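Local coordinates for protein histidine kinase (Synechocystis sp., PDB 5DFY) that probably acts as a light-regulated sensor histidine kinase, of which this piece is a GAF domain that carries a covalently bound phycocyanobilin, at residues Ala57-Val62 against Phe84-Val89; His64-Asp69 against Ala179-Leu184; Pro95-Asp98 against Asn102-Leu105. All blocks are in the same frame, centred on the assembly; numbering follows the deposited sequence.

Interaction 1: residues Ala57-Val62 against Phe84-Val89. With CYC (phycocyanobilin), chain B.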
# COMPACT_ATOMS: atom_id res chain seq x y z
N ALA A 57 3.34 10.58 -16.15
CA ALA A 57 3.27 9.32 -16.86
C ALA A 57 1.88 8.73 -16.74
O ALA A 57 1.30 8.30 -17.73
CB ALA A 57 4.32 8.34 -16.34
N THR A 58 1.34 8.71 -15.53
CA THR A 58 0.04 8.10 -15.31
C THR A 58 -1.04 8.87 -16.05
O THR A 58 -1.89 8.27 -16.70
CB THR A 58 -0.32 8.04 -13.81
OG1 THR A 58 0.59 7.15 -13.14
CG2 THR A 58 -1.74 7.54 -13.62
N SER A 59 -1.02 10.18 -15.94
CA SER A 59 -2.10 11.01 -16.48
C SER A 59 -2.12 10.91 -18.00
O SER A 59 -3.17 10.79 -18.62
CB SER A 59 -1.94 12.48 -16.06
OG SER A 59 -2.02 12.63 -14.64
N ASP A 60 -0.92 10.98 -18.60
CA ASP A 60 -0.80 10.86 -20.05
C ASP A 60 -1.21 9.46 -20.52
O ASP A 60 -1.83 9.30 -21.57
CB ASP A 60 0.63 11.13 -20.53
CG ASP A 60 1.05 12.60 -20.42
OD1 ASP A 60 0.19 13.50 -20.19
OD2 ASP A 60 2.26 12.86 -20.58
N GLU A 61 -0.87 8.44 -19.73
CA GLU A 61 -1.26 7.08 -20.06
C GLU A 61 -2.79 6.93 -20.07
O GLU A 61 -3.35 6.35 -21.01
CB GLU A 61 -0.61 6.10 -19.06
CG GLU A 61 -1.04 4.64 -19.23
CD GLU A 61 -0.46 3.71 -18.15
OE1 GLU A 61 -0.37 4.12 -16.97
OE2 GLU A 61 -0.11 2.56 -18.49
N VAL A 62 -3.46 7.46 -19.05
CA VAL A 62 -4.91 7.41 -19.00
C VAL A 62 -5.51 8.09 -20.22
O VAL A 62 -6.41 7.55 -20.87
CB VAL A 62 -5.45 8.06 -17.72
CG1 VAL A 62 -6.97 8.16 -17.77
CG2 VAL A 62 -4.98 7.28 -16.51
N PHE A 84 -5.57 20.16 -7.03
CA PHE A 84 -5.06 19.55 -8.25
C PHE A 84 -3.57 19.68 -8.30
O PHE A 84 -3.02 20.74 -8.01
CB PHE A 84 -5.70 20.23 -9.49
CG PHE A 84 -7.14 19.93 -9.63
CD1 PHE A 84 -7.55 18.64 -9.89
CD2 PHE A 84 -8.10 20.91 -9.47
CE1 PHE A 84 -8.87 18.32 -10.01
CE2 PHE A 84 -9.44 20.60 -9.58
CZ PHE A 84 -9.83 19.31 -9.86
N ILE A 85 -2.91 18.59 -8.64
CA ILE A 85 -1.48 18.64 -8.74
C ILE A 85 -0.96 18.16 -10.08
O ILE A 85 0.22 18.30 -10.34
CB ILE A 85 -0.83 17.84 -7.59
CG1 ILE A 85 -1.25 16.38 -7.62
CG2 ILE A 85 -1.24 18.47 -6.23
CD1 ILE A 85 -0.42 15.53 -6.66
N HIS A 86 -1.84 17.64 -10.95
CA HIS A 86 -1.42 17.37 -12.32
C HIS A 86 -2.60 17.30 -13.27
O HIS A 86 -3.69 16.87 -12.91
CB HIS A 86 -0.61 16.08 -12.42
CG HIS A 86 0.19 15.99 -13.67
ND1 HIS A 86 1.49 16.44 -13.76
CD2 HIS A 86 -0.13 15.57 -14.92
CE1 HIS A 86 1.94 16.27 -14.99
NE2 HIS A 86 0.97 15.74 -15.71
N GLU A 87 -2.33 17.72 -14.51
CA GLU A 87 -3.30 17.71 -15.60
C GLU A 87 -2.65 17.17 -16.86
O GLU A 87 -1.54 17.55 -17.21
CB GLU A 87 -3.83 19.12 -15.85
CG GLU A 87 -4.71 19.26 -17.09
CD GLU A 87 -5.11 20.71 -17.32
OE1 GLU A 87 -4.25 21.60 -17.12
OE2 GLU A 87 -6.28 20.94 -17.68
N SER A 88 -3.35 16.28 -17.56
CA SER A 88 -3.02 15.94 -18.94
C SER A 88 -4.23 16.34 -19.77
O SER A 88 -5.33 15.87 -19.50
CB SER A 88 -2.71 14.45 -19.10
OG SER A 88 -2.42 14.09 -20.44
N VAL A 89 -4.04 17.20 -20.76
CA VAL A 89 -5.16 17.69 -21.55
C VAL A 89 -4.78 17.81 -23.02
O VAL A 89 -3.64 18.17 -23.35
CB VAL A 89 -5.65 19.04 -20.99
CG1 VAL A 89 -4.57 20.13 -21.07
CG2 VAL A 89 -6.92 19.51 -21.69
CHA CYC B . -20.46 15.02 -5.17
NA CYC B . -18.25 16.00 -5.95
C1A CYC B . -19.22 14.93 -5.70
C2A CYC B . -18.59 13.65 -6.16
C3A CYC B . -17.27 13.94 -6.68
C4A CYC B . -17.07 15.39 -6.56
CMA CYC B . -16.32 12.91 -7.22
CAA CYC B . -19.23 12.29 -6.00
CBA CYC B . -18.91 11.94 -4.53
CGA CYC B . -19.49 10.64 -3.99
O1A CYC B . -20.41 10.07 -4.62
O2A CYC B . -19.09 10.14 -2.88
CHB CYC B . -15.88 16.23 -6.88
NB CYC B . -15.20 15.11 -9.02
C1B CYC B . -14.98 15.94 -7.80
C2B CYC B . -13.59 16.41 -7.82
C3B CYC B . -12.96 15.93 -8.97
C4B CYC B . -13.93 15.14 -9.77
CMB CYC B . -13.00 17.28 -6.73
CAB CYC B . -11.52 16.17 -9.39
CBB CYC B . -10.73 14.87 -9.32
OB CYC B . -13.77 14.56 -10.82
NC CYC B . -19.48 20.43 -5.22
C1C CYC B . -19.06 21.52 -5.61
C2C CYC B . -19.97 22.78 -4.87
C3C CYC B . -20.49 22.23 -3.80
C4C CYC B . -20.64 20.67 -4.22
CMC CYC B . -19.07 24.05 -4.66
CAC CYC B . -21.91 22.81 -3.26
CBC CYC B . -21.66 24.15 -2.61
OC CYC B . -18.15 21.72 -6.39
CHD CYC B . -21.51 19.80 -3.69
ND CYC B . -20.54 17.58 -4.57
C1D CYC B . -21.54 18.35 -4.03
C2D CYC B . -22.65 17.58 -3.83
C3D CYC B . -22.34 16.31 -4.23
C4D CYC B . -21.03 16.32 -4.69
CMD CYC B . -23.95 18.10 -3.24
CAD CYC B . -23.26 15.12 -4.19
CBD CYC B . -23.87 14.86 -5.55
CGD CYC B . -24.80 16.01 -5.92
O1D CYC B . -24.49 16.82 -6.84
O2D CYC B . -25.89 16.17 -5.32
O HOH W 1 0.78 15.49 -18.37
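Ser-88 turns its OG anti to the backbone N (chi1 179°), and Asp-60 sets its CG beside its own backbone N, which carries the carboxylate from the flank of the helix across to that hydroxyl. Ser-88 OG donates to Asp-60 OD1 over 2.7 Å, meeting the oxygen on its anti side and 15° out of the carboxylate plane; the hydroxyl is also hydrogen-bonded to Arg-63 NE, on the same helix as Asp-60. OD1 takes a second proton from a water 2.8 Å away, so two donors grip it. That water lies in the plane of the His-86 ring, 2.7 Å from NE2, and thereby ties the imidazole to Asp-60, while ND1 on the other side of the ring is bonded to Gln-52.

Beside this polar group, the two serines meet through their methylenes, Ser-59 CB against Ser-88 CB at 3.7 Å.

Helix 57-62 passes over strand 84-89 with its axis 7.6 Å off and only 29° from parallel. The strand pairs with 70-76 through a classic beta bulge, Ile-85 and His-86 both facing Val-73, and Phe-84 reaches the chromophore pocket. Ser-59 packs on Val-73 and Val-62 on Val-71, while Thr-58 and Val-62 touch helix 179-203, so helix 50-66 lies between that helix and strands 82-89 and 70-76 of the GAF sheet.

Interaction 2: residues His64-Asp69 against Ala179-Leu184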
# COMPACT_ATOMS: atom_id res chain seq x y z
N HIS A 64 -4.27 8.70 -23.08
CA HIS A 64 -3.93 7.88 -24.24
C HIS A 64 -4.82 6.63 -24.32
O HIS A 64 -5.43 6.36 -25.36
CB HIS A 64 -2.45 7.51 -24.17
CG HIS A 64 -1.95 6.76 -25.36
ND1 HIS A 64 -1.30 5.55 -25.26
CD2 HIS A 64 -2.00 7.06 -26.68
CE1 HIS A 64 -0.97 5.13 -26.46
NE2 HIS A 64 -1.38 6.02 -27.34
N LEU A 65 -4.94 5.88 -23.23
CA LEU A 65 -5.69 4.63 -23.26
C LEU A 65 -7.18 4.80 -23.39
O LEU A 65 -7.84 4.00 -24.07
CB LEU A 65 -5.41 3.79 -22.01
CG LEU A 65 -3.98 3.27 -21.89
CD1 LEU A 65 -3.81 2.57 -20.54
CD2 LEU A 65 -3.65 2.32 -23.01
N LEU A 66 -7.73 5.82 -22.73
CA LEU A 66 -9.16 6.06 -22.76
C LEU A 66 -9.60 7.01 -23.87
O LEU A 66 -10.78 7.15 -24.11
CB LEU A 66 -9.65 6.63 -21.43
CG LEU A 66 -9.56 5.70 -20.23
CD1 LEU A 66 -10.13 6.37 -18.99
CD2 LEU A 66 -10.27 4.38 -20.52
N SER A 67 -8.66 7.66 -24.52
CA SER A 67 -9.03 8.66 -25.52
C SER A 67 -10.02 9.66 -24.95
O SER A 67 -11.00 10.02 -25.61
CB SER A 67 -9.62 7.99 -26.76
OG SER A 67 -8.65 7.19 -27.41
N CYS A 68 -9.79 10.10 -23.73
CA CYS A 68 -10.61 11.14 -23.12
C CYS A 68 -9.92 12.48 -23.38
O CYS A 68 -8.85 12.54 -23.98
CB CYS A 68 -10.82 10.88 -21.63
SG CYS A 68 -9.32 10.77 -20.63
N ASP A 69 -10.56 13.56 -22.94
CA ASP A 69 -10.08 14.91 -23.26
C ASP A 69 -9.16 15.50 -22.20
O ASP A 69 -8.24 16.26 -22.51
CB ASP A 69 -11.28 15.82 -23.47
CG ASP A 69 -12.09 15.42 -24.67
OD1 ASP A 69 -11.48 15.13 -25.73
OD2 ASP A 69 -13.33 15.37 -24.56
N ALA A 179 -17.95 -0.79 -18.57
CA ALA A 179 -17.54 -1.43 -17.33
C ALA A 179 -16.04 -1.73 -17.34
O ALA A 179 -15.37 -1.62 -16.31
CB ALA A 179 -18.33 -2.71 -17.10
N ARG A 180 -15.52 -2.09 -18.50
CA ARG A 180 -14.10 -2.40 -18.64
C ARG A 180 -13.24 -1.17 -18.37
O ARG A 180 -12.24 -1.25 -17.65
CB ARG A 180 -13.81 -2.94 -20.05
CG ARG A 180 -12.33 -2.94 -20.41
CD ARG A 180 -12.13 -3.29 -21.88
NE ARG A 180 -12.79 -2.34 -22.76
CZ ARG A 180 -12.19 -1.28 -23.31
NH1 ARG A 180 -10.91 -1.04 -23.05
NH2 ARG A 180 -12.87 -0.47 -24.10
N GLU A 181 -13.64 -0.04 -18.93
CA GLU A 181 -12.91 1.22 -18.74
C GLU A 181 -12.85 1.59 -17.26
O GLU A 181 -11.82 2.07 -16.76
CB GLU A 181 -13.56 2.34 -19.57
CG GLU A 181 -13.36 2.15 -21.06
CD GLU A 181 -14.22 3.07 -21.92
OE1 GLU A 181 -15.36 3.38 -21.51
OE2 GLU A 181 -13.74 3.47 -22.99
N ILE A 182 -13.97 1.41 -16.56
CA ILE A 182 -14.02 1.66 -15.13
C ILE A 182 -13.03 0.75 -14.43
O ILE A 182 -12.26 1.18 -13.56
CB ILE A 182 -15.45 1.44 -14.57
CG1 ILE A 182 -16.43 2.41 -15.23
CG2 ILE A 182 -15.45 1.63 -13.07
CD1 ILE A 182 -17.89 2.11 -14.86
N HIS A 183 -13.03 -0.53 -14.81
CA HIS A 183 -12.14 -1.49 -14.16
C HIS A 183 -10.68 -1.15 -14.42
O HIS A 183 -9.82 -1.30 -13.54
CB HIS A 183 -12.42 -2.90 -14.65
CG HIS A 183 -13.84 -3.31 -14.47
ND1 HIS A 183 -14.47 -4.23 -15.28
CD2 HIS A 183 -14.76 -2.89 -13.58
CE1 HIS A 183 -15.72 -4.37 -14.88
NE2 HIS A 183 -15.93 -3.56 -13.85
N LEU A 184 -10.38 -0.70 -15.64
CA LEU A 184 -9.03 -0.35 -16.01
C LEU A 184 -8.54 0.87 -15.23
O LEU A 184 -7.45 0.86 -14.67
CB LEU A 184 -8.94 -0.08 -17.52
CG LEU A 184 -7.59 0.48 -17.98
CD1 LEU A 184 -6.45 -0.51 -17.77
CD2 LEU A 184 -7.72 0.85 -19.44
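Leu-66, Leu-184 and Glu-181 carry this helix-to-helix contact of the GAF fold, in which the C-terminal end of helix 50-66 meets the first turns of helix 179-203. Leu-66 gives up the most surface. Its CG lies beside the backbone N (chi1 -66°); CD1 continues the chain anti to CA, and the other methyl, CD2, is turned toward the aliphatic part of Glu-181: CD2 is 3.8 Å from Glu-181 CG and 4.0 Å from Glu-181 CB. The two side chains cross obliquely, so a leucine methyl rests on methylenes and the carboxylate is carried past it.

That carboxylate is well supplied from its own side of the fold. Glu-181 OE1 accepts from the backbone N of Gln-178, just ahead of the segment, and OE2 forms a salt bridge with Arg-175. Arg-175 also donates to Leu-66 O, so one guanidinium joins the glutamate to the last turn of the other helix, close to where Ser-67 leaves helical geometry with a positive phi of 51°.

Leu-184, one turn on from Glu-181, points toward the other segment and is also packed by Phe-205 of the second subunit, which brings this part of the contact to the dimer interface. Between the two segments themselves no hydrogen bond forms; the remaining contacts are methyl against methyl. Leu-184 CD2 serves both leucines of the first helix, lying 4.5 Å from Leu-66 CD2 and 4.4 Å from Leu-65 CD1.

Interaction 3: residues Pro95-Asp98 against Asn102-Leu105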
# COMPACT_ATOMS: atom_id res chain seq x y z
N PRO A 95 -6.58 24.74 -20.85
CA PRO A 95 -6.08 23.97 -19.70
C PRO A 95 -6.53 24.57 -18.39
O PRO A 95 -6.82 25.78 -18.34
CB PRO A 95 -4.57 24.06 -19.84
CG PRO A 95 -4.35 25.39 -20.52
CD PRO A 95 -5.53 25.56 -21.46
N LEU A 96 -6.62 23.75 -17.34
CA LEU A 96 -6.89 24.27 -16.01
C LEU A 96 -5.62 24.81 -15.39
O LEU A 96 -5.69 25.75 -14.59
CB LEU A 96 -7.49 23.19 -15.10
CG LEU A 96 -8.79 22.56 -15.55
CD1 LEU A 96 -9.34 21.68 -14.44
CD2 LEU A 96 -9.82 23.59 -15.99
N LYS A 97 -4.49 24.25 -15.75
CA LYS A 97 -3.21 24.72 -15.21
C LYS A 97 -2.80 26.01 -15.90
O LYS A 97 -2.70 26.05 -17.12
CB LYS A 97 -2.12 23.68 -15.38
CG LYS A 97 -0.81 24.03 -14.62
CD LYS A 97 0.29 23.03 -14.88
CE LYS A 97 0.86 23.16 -16.26
NZ LYS A 97 1.95 22.18 -16.47
N ASP A 98 -2.55 27.05 -15.11
CA ASP A 98 -2.13 28.34 -15.68
C ASP A 98 -0.62 28.43 -15.87
O ASP A 98 0.11 27.46 -15.66
CB ASP A 98 -2.65 29.49 -14.81
CG ASP A 98 -1.97 29.60 -13.45
OD1 ASP A 98 -0.80 29.19 -13.27
OD2 ASP A 98 -2.63 30.12 -12.54
N ASN A 102 -0.13 26.87 -11.53
CA ASN A 102 -1.16 26.81 -10.50
C ASN A 102 -2.49 26.36 -11.08
O ASN A 102 -2.78 26.56 -12.26
CB ASN A 102 -1.35 28.16 -9.82
CG ASN A 102 -0.09 28.65 -9.15
OD1 ASN A 102 0.63 27.88 -8.51
ND2 ASN A 102 0.20 29.93 -9.31
N PHE A 103 -3.31 25.76 -10.22
CA PHE A 103 -4.59 25.22 -10.61
C PHE A 103 -5.71 25.96 -9.95
O PHE A 103 -5.53 26.53 -8.87
CB PHE A 103 -4.69 23.74 -10.23
CG PHE A 103 -3.83 22.84 -11.05
CD1 PHE A 103 -2.52 22.60 -10.69
CD2 PHE A 103 -4.33 22.25 -12.19
CE1 PHE A 103 -1.72 21.77 -11.44
CE2 PHE A 103 -3.53 21.41 -12.96
CZ PHE A 103 -2.24 21.17 -12.59
N PRO A 104 -6.90 25.93 -10.55
CA PRO A 104 -8.06 26.47 -9.85
C PRO A 104 -8.46 25.61 -8.67
O PRO A 104 -8.01 24.47 -8.57
CB PRO A 104 -9.15 26.45 -10.91
CG PRO A 104 -8.76 25.30 -11.80
CD PRO A 104 -7.27 25.35 -11.85
N LEU A 105 -9.30 26.17 -7.80
CA LEU A 105 -9.85 25.44 -6.67
C LEU A 105 -11.20 24.84 -7.01
O LEU A 105 -12.03 25.47 -7.66
CB LEU A 105 -10.00 26.35 -5.45
CG LEU A 105 -8.70 26.97 -4.97
CD1 LEU A 105 -9.03 27.98 -3.88
CD2 LEU A 105 -7.73 25.91 -4.47
O HOH W 2 -5.19 28.16 -12.87
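Asp-98 and Asn-102 face each other across a tight loop of the GAF domain, between strand 82-89 and helix 109-113, and two hydrogen bonds close it. Asp-98 N donates to Asn-102 O over 2.9 Å in a nearly straight bond (174° at the hydrogen) that arrives almost along the C=O axis. In return, Asn-102 N donates to Asp-98 OD1 at 3.0 Å, coming from above the carboxylate plane, 50° out of it. The carboxylate can receive it because Asp-98 CG sits between its backbone N and carbonyl carbon (chi1 70°), folding the group back over the loop; OD1 has a further weak bond from Gln-100 N. An alanine here would probably leave Asn-102 N without this acceptor, and Asp-98 N to Asn-102 O as the one direct hydrogen bond between the two segments.

Asn-102 O is shared: besides Asp-98 N, a water donates to it and is also within bonding distance of Leu-96 O, and Lys-97 CA makes a CA-H...O contact with it. The backbone N atoms of Leu-96 and Lys-97 go to Glu-87.

Apolar packing accompanies these bonds. Leu-96 CB touches Pro-104 CD at 3.9 Å, while Lys-97 lays its methylenes over one face of the Phe-103 ring in a CH-pi contact, CB standing 4.0 Å from the centroid.

In the fold
Interactions 1 and 2 share helix 50-66, their centres 13 Å apart, and touch where Val-89 CG2 packs 3.6 Å from Asp-69 O. Interaction 3 follows interaction 1 along the chain and is tied to it through Glu-87, whose OE2 lies 2.8 Å from Leu-96 N and whose OE1 lies 3.0 Å from Lys-97 N. Interactions 2 and 3 do not touch, their nearest atoms being about 8 Å apart. Phycocyanobilin is approached most directly by interaction 1, with Phe-84 CE1 3.5 Å from CAB of the chromophore. The side chain of Leu-96 is about 8 Å from the bilin. The side chain of Leu-66 is about 12 Å from the bound phycocyanobilin.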